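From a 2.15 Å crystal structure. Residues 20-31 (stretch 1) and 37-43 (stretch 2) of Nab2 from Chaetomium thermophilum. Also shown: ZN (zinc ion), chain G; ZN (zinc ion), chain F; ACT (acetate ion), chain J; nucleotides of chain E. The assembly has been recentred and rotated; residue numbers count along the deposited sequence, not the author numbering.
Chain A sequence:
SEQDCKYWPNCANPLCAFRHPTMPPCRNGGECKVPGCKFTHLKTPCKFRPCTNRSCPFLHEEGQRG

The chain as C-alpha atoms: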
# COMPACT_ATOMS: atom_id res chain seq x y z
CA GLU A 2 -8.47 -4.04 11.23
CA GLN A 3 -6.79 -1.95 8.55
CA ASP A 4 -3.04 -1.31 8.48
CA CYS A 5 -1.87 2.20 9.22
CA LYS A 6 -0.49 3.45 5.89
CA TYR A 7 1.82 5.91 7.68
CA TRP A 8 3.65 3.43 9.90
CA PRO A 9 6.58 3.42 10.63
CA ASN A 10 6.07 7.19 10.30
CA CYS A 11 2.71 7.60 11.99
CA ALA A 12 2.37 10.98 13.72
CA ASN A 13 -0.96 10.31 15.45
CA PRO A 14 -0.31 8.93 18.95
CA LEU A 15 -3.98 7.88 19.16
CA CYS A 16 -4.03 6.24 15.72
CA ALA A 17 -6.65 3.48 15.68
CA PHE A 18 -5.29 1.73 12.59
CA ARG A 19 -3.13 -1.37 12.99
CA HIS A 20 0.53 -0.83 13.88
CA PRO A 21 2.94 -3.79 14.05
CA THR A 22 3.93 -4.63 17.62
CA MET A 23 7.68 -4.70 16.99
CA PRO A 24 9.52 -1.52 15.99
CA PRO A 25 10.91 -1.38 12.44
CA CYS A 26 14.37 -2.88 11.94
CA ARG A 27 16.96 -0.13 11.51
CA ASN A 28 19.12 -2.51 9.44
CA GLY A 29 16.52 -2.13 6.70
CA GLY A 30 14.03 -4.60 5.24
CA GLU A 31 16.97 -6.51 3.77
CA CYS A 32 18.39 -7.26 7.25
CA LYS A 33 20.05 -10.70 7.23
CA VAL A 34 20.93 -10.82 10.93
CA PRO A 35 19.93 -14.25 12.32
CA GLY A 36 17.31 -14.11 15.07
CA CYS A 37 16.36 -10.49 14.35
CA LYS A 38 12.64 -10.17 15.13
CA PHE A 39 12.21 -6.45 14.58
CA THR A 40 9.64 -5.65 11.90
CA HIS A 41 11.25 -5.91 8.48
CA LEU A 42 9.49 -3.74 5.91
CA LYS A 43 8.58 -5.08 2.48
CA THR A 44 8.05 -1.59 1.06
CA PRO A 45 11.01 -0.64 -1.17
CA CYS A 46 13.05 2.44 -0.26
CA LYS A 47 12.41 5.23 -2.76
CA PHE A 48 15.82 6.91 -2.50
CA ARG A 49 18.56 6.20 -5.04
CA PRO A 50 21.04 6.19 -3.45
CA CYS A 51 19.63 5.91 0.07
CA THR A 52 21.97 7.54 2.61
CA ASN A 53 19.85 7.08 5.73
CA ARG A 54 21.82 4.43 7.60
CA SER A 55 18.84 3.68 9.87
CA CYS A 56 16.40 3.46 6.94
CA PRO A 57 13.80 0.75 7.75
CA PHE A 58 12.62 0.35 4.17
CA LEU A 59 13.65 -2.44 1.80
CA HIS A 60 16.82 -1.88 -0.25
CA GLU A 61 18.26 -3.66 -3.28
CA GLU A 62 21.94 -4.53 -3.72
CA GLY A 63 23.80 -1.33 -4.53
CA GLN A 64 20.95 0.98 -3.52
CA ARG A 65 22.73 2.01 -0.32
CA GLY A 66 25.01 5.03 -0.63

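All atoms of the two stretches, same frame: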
# COMPACT_ATOMS: atom_id res chain seq x y z
N HIS A 20 -0.93 -0.97 13.92
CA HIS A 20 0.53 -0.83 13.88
C HIS A 20 1.16 -2.14 14.31
O HIS A 20 0.71 -2.75 15.29
CB HIS A 20 0.99 0.27 14.84
CG HIS A 20 0.49 1.64 14.51
ND1 HIS A 20 1.02 2.78 15.07
CD2 HIS A 20 -0.50 2.04 13.68
CE1 HIS A 20 0.38 3.83 14.59
NE2 HIS A 20 -0.55 3.41 13.75
N PRO A 21 2.20 -2.60 13.59
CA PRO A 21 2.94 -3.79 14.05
C PRO A 21 3.43 -3.61 15.48
O PRO A 21 3.75 -2.49 15.88
CB PRO A 21 4.12 -3.86 13.09
CG PRO A 21 3.63 -3.22 11.84
CD PRO A 21 2.68 -2.14 12.28
N THR A 22 3.50 -4.69 16.24
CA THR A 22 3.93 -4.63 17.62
C THR A 22 5.40 -4.24 17.71
O THR A 22 5.77 -3.34 18.47
CB THR A 22 3.73 -5.98 18.34
OG1 THR A 22 2.40 -6.45 18.11
CG2 THR A 22 3.97 -5.84 19.84
N MET A 23 6.24 -4.91 16.93
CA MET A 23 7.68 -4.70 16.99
C MET A 23 8.12 -3.48 16.20
O MET A 23 7.63 -3.27 15.09
CB MET A 23 8.41 -5.94 16.46
CG MET A 23 8.19 -7.17 17.31
SD MET A 23 8.83 -6.93 18.98
CE MET A 23 10.59 -7.04 18.67
N PRO A 24 9.05 -2.69 16.75
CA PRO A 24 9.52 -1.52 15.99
C PRO A 24 10.17 -1.96 14.69
O PRO A 24 10.57 -3.11 14.56
CB PRO A 24 10.58 -0.90 16.91
CG PRO A 24 10.46 -1.58 18.23
CD PRO A 24 9.84 -2.91 17.97
N PRO A 25 10.28 -1.04 13.72
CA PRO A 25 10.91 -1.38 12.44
C PRO A 25 12.39 -1.65 12.61
O PRO A 25 13.03 -1.01 13.45
CB PRO A 25 10.67 -0.13 11.59
CG PRO A 25 10.57 0.98 12.58
CD PRO A 25 9.91 0.38 13.79
N CYS A 26 12.95 -2.59 11.85
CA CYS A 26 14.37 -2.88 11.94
C CYS A 26 15.19 -1.79 11.28
O CYS A 26 14.97 -1.48 10.10
CB CYS A 26 14.70 -4.23 11.29
SG CYS A 26 16.44 -4.68 11.48
N ARG A 27 16.13 -1.21 12.02
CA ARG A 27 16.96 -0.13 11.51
C ARG A 27 18.12 -0.64 10.64
O ARG A 27 18.94 0.16 10.18
CB ARG A 27 17.54 0.71 12.66
CG ARG A 27 16.52 1.52 13.45
CD ARG A 27 17.25 2.62 14.23
NE ARG A 27 16.55 3.03 15.45
CZ ARG A 27 15.57 3.93 15.50
NH1 ARG A 27 15.14 4.52 14.39
NH2 ARG A 27 15.01 4.23 16.66
N ASN A 28 18.19 -1.95 10.43
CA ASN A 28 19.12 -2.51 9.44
C ASN A 28 18.52 -2.49 8.04
O ASN A 28 19.19 -2.82 7.06
CB ASN A 28 19.50 -3.96 9.79
CG ASN A 28 20.34 -4.07 11.05
OD1 ASN A 28 21.04 -3.14 11.42
ND2 ASN A 28 20.27 -5.22 11.70
N GLY A 29 17.25 -2.11 7.96
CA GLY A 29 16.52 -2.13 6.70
C GLY A 29 15.71 -3.41 6.53
O GLY A 29 15.88 -4.37 7.28
N GLY A 30 14.83 -3.42 5.54
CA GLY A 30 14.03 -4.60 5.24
C GLY A 30 14.89 -5.77 4.81
O GLY A 30 14.49 -6.92 4.96
N GLU A 31 16.08 -5.47 4.28
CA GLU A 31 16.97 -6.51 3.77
C GLU A 31 17.88 -7.11 4.84
O GLU A 31 18.79 -7.88 4.53
CB GLU A 31 17.81 -5.96 2.61
CG GLU A 31 18.97 -5.02 3.01
CD GLU A 31 18.54 -3.59 3.26
OE1 GLU A 31 17.32 -3.32 3.31
OE2 GLU A 31 19.43 -2.73 3.40
N CYS A 37 16.94 -11.83 14.28
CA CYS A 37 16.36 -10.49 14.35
C CYS A 37 14.85 -10.56 14.16
O CYS A 37 14.39 -11.03 13.12
CB CYS A 37 16.99 -9.56 13.31
SG CYS A 37 16.41 -7.81 13.39
N LYS A 38 14.10 -10.11 15.16
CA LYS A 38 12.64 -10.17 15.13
C LYS A 38 12.01 -8.79 15.12
O LYS A 38 10.82 -8.64 15.42
CB LYS A 38 12.12 -10.95 16.35
CG LYS A 38 12.62 -12.38 16.44
CD LYS A 38 12.07 -13.24 15.33
CE LYS A 38 12.43 -14.70 15.53
NZ LYS A 38 11.75 -15.59 14.55
N PHE A 39 12.79 -7.77 14.80
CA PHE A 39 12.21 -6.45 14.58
C PHE A 39 11.38 -6.55 13.31
O PHE A 39 11.55 -7.50 12.54
CB PHE A 39 13.31 -5.40 14.45
CG PHE A 39 13.98 -5.06 15.75
CD1 PHE A 39 13.35 -4.24 16.68
CD2 PHE A 39 15.23 -5.55 16.05
CE1 PHE A 39 13.96 -3.93 17.88
CE2 PHE A 39 15.86 -5.24 17.25
CZ PHE A 39 15.22 -4.43 18.17
N THR A 40 10.48 -5.61 13.09
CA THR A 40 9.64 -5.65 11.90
C THR A 40 10.47 -5.27 10.68
O THR A 40 11.05 -4.19 10.63
CB THR A 40 8.44 -4.70 12.01
OG1 THR A 40 7.71 -5.00 13.20
CG2 THR A 40 7.52 -4.86 10.80
N HIS A 41 10.53 -6.18 9.71
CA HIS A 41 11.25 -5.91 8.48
C HIS A 41 10.28 -5.49 7.39
O HIS A 41 9.42 -6.26 6.99
CB HIS A 41 12.05 -7.14 8.07
CG HIS A 41 13.09 -7.53 9.08
ND1 HIS A 41 12.89 -8.52 10.01
CD2 HIS A 41 14.31 -7.01 9.33
CE1 HIS A 41 13.96 -8.63 10.78
NE2 HIS A 41 14.84 -7.72 10.38
N LEU A 42 10.41 -4.25 6.92
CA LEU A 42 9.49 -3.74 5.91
C LEU A 42 9.66 -4.46 4.58
O LEU A 42 10.75 -4.95 4.26
CB LEU A 42 9.68 -2.23 5.69
CG LEU A 42 9.64 -1.31 6.91
CD1 LEU A 42 9.38 0.12 6.45
CD2 LEU A 42 8.62 -1.74 7.93
N LYS A 43 8.58 -4.51 3.82
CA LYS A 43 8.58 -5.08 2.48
C LYS A 43 8.44 -3.96 1.44
O LYS A 43 8.60 -4.20 0.25
CB LYS A 43 7.44 -6.08 2.34
CG LYS A 43 7.55 -7.23 3.33
CD LYS A 43 6.49 -8.28 3.09
CE LYS A 43 6.97 -9.64 3.57
NZ LYS A 43 7.11 -9.71 5.05
ZN ZN G . 16.53 -6.97 11.35
ZN ZN F . -0.96 4.98 12.63
C ACT J . 5.88 -3.06 5.21
O ACT J . 5.82 -1.93 5.72
OXT ACT J . 6.23 -3.08 4.01
CH3 ACT J . 5.56 -4.31 5.98
P A E 2 13.71 3.38 21.12
OP1 A E 2 14.52 3.93 22.23
OP2 A E 2 12.50 4.10 20.66
O5' A E 2 14.68 3.18 19.87
C5' A E 2 14.68 1.96 19.14
C4' A E 2 15.56 0.92 19.79
O4' A E 2 15.53 -0.29 18.99
C3' A E 2 17.03 1.31 19.92
O3' A E 2 17.58 0.76 21.12
C2' A E 2 17.67 0.65 18.71
O2' A E 2 19.05 0.38 18.83
C1' A E 2 16.85 -0.63 18.60
N9 A E 2 16.80 -1.20 17.25
C8 A E 2 15.94 -0.91 16.22
N7 A E 2 16.16 -1.61 15.13
C5 A E 2 17.23 -2.42 15.47
C6 A E 2 17.96 -3.40 14.77
N6 A E 2 17.70 -3.76 13.51
N1 A E 2 18.97 -4.03 15.42
C2 A E 2 19.23 -3.68 16.68
N3 A E 2 18.63 -2.78 17.45
C4 A E 2 17.63 -2.18 16.78
O HOH W 1 11.71 -7.43 4.39

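Neither stretch forms a regular helix or strand; zinc and a short backbone bridge hold them together. His20 lies out of reach of stretch 2. Its NE2 binds the chain F zinc at 2.0 Å, with the other ligands elsewhere in the structure. Pro21 makes the first contact, placing CB 3.8 Å from Thr40 OG1. The CA-to-CB bond of Met23 points toward stretch 2. Its carbonyl O accepts a hydrogen bond from Thr40 OG1 at 2.6 Å, so the threonine hydroxyl ties its side chain to the opposing backbone. Met23 CE also lies 4.4 Å from Phe39 CD1, a loose apolar contact.

Pro24 CD packs 4.0 Å from Phe39 CD1. Pro24 and Cys26 frame a single beta bridge between Pro25 and Thr40. Thr40 N donates to Pro24 O at 2.9 Å, and Cys26 N donates to Thr40 O at 2.8 Å. Pro25 CA also lies 3.3 Å from Thr40 O, a CA-H...O contact beside the Cys26 bond to the same oxygen.

Cys26 is buried. Its CB meets Phe39 CB at 3.6 Å and His41 CD2 at 3.4 Å. Its SG binds the chain G zinc at 2.3 Å. Cys37 SG at 2.2 Å and His41 NE2 at 2.1 Å bind the same ion, so the metal cross-links the stretches. One further ligand comes from elsewhere in the structure.

A type I turn runs from Cys26 to Gly29, closed by Gly29 N to Cys26 O at 3.2 Å. Within it, Arg27 N donates to N7 of adenosine A2 at 3.1 Å. The base lies over one face of the Phe39 ring, so both stretches contact the nucleotide.

Gly30 CA approaches Leu42 O at 3.4 Å; a CB here would clash with that oxygen. One water donates to Gly30 O at 2.9 Å and Leu42 O at 2.7 Å, bridging the two carbonyls.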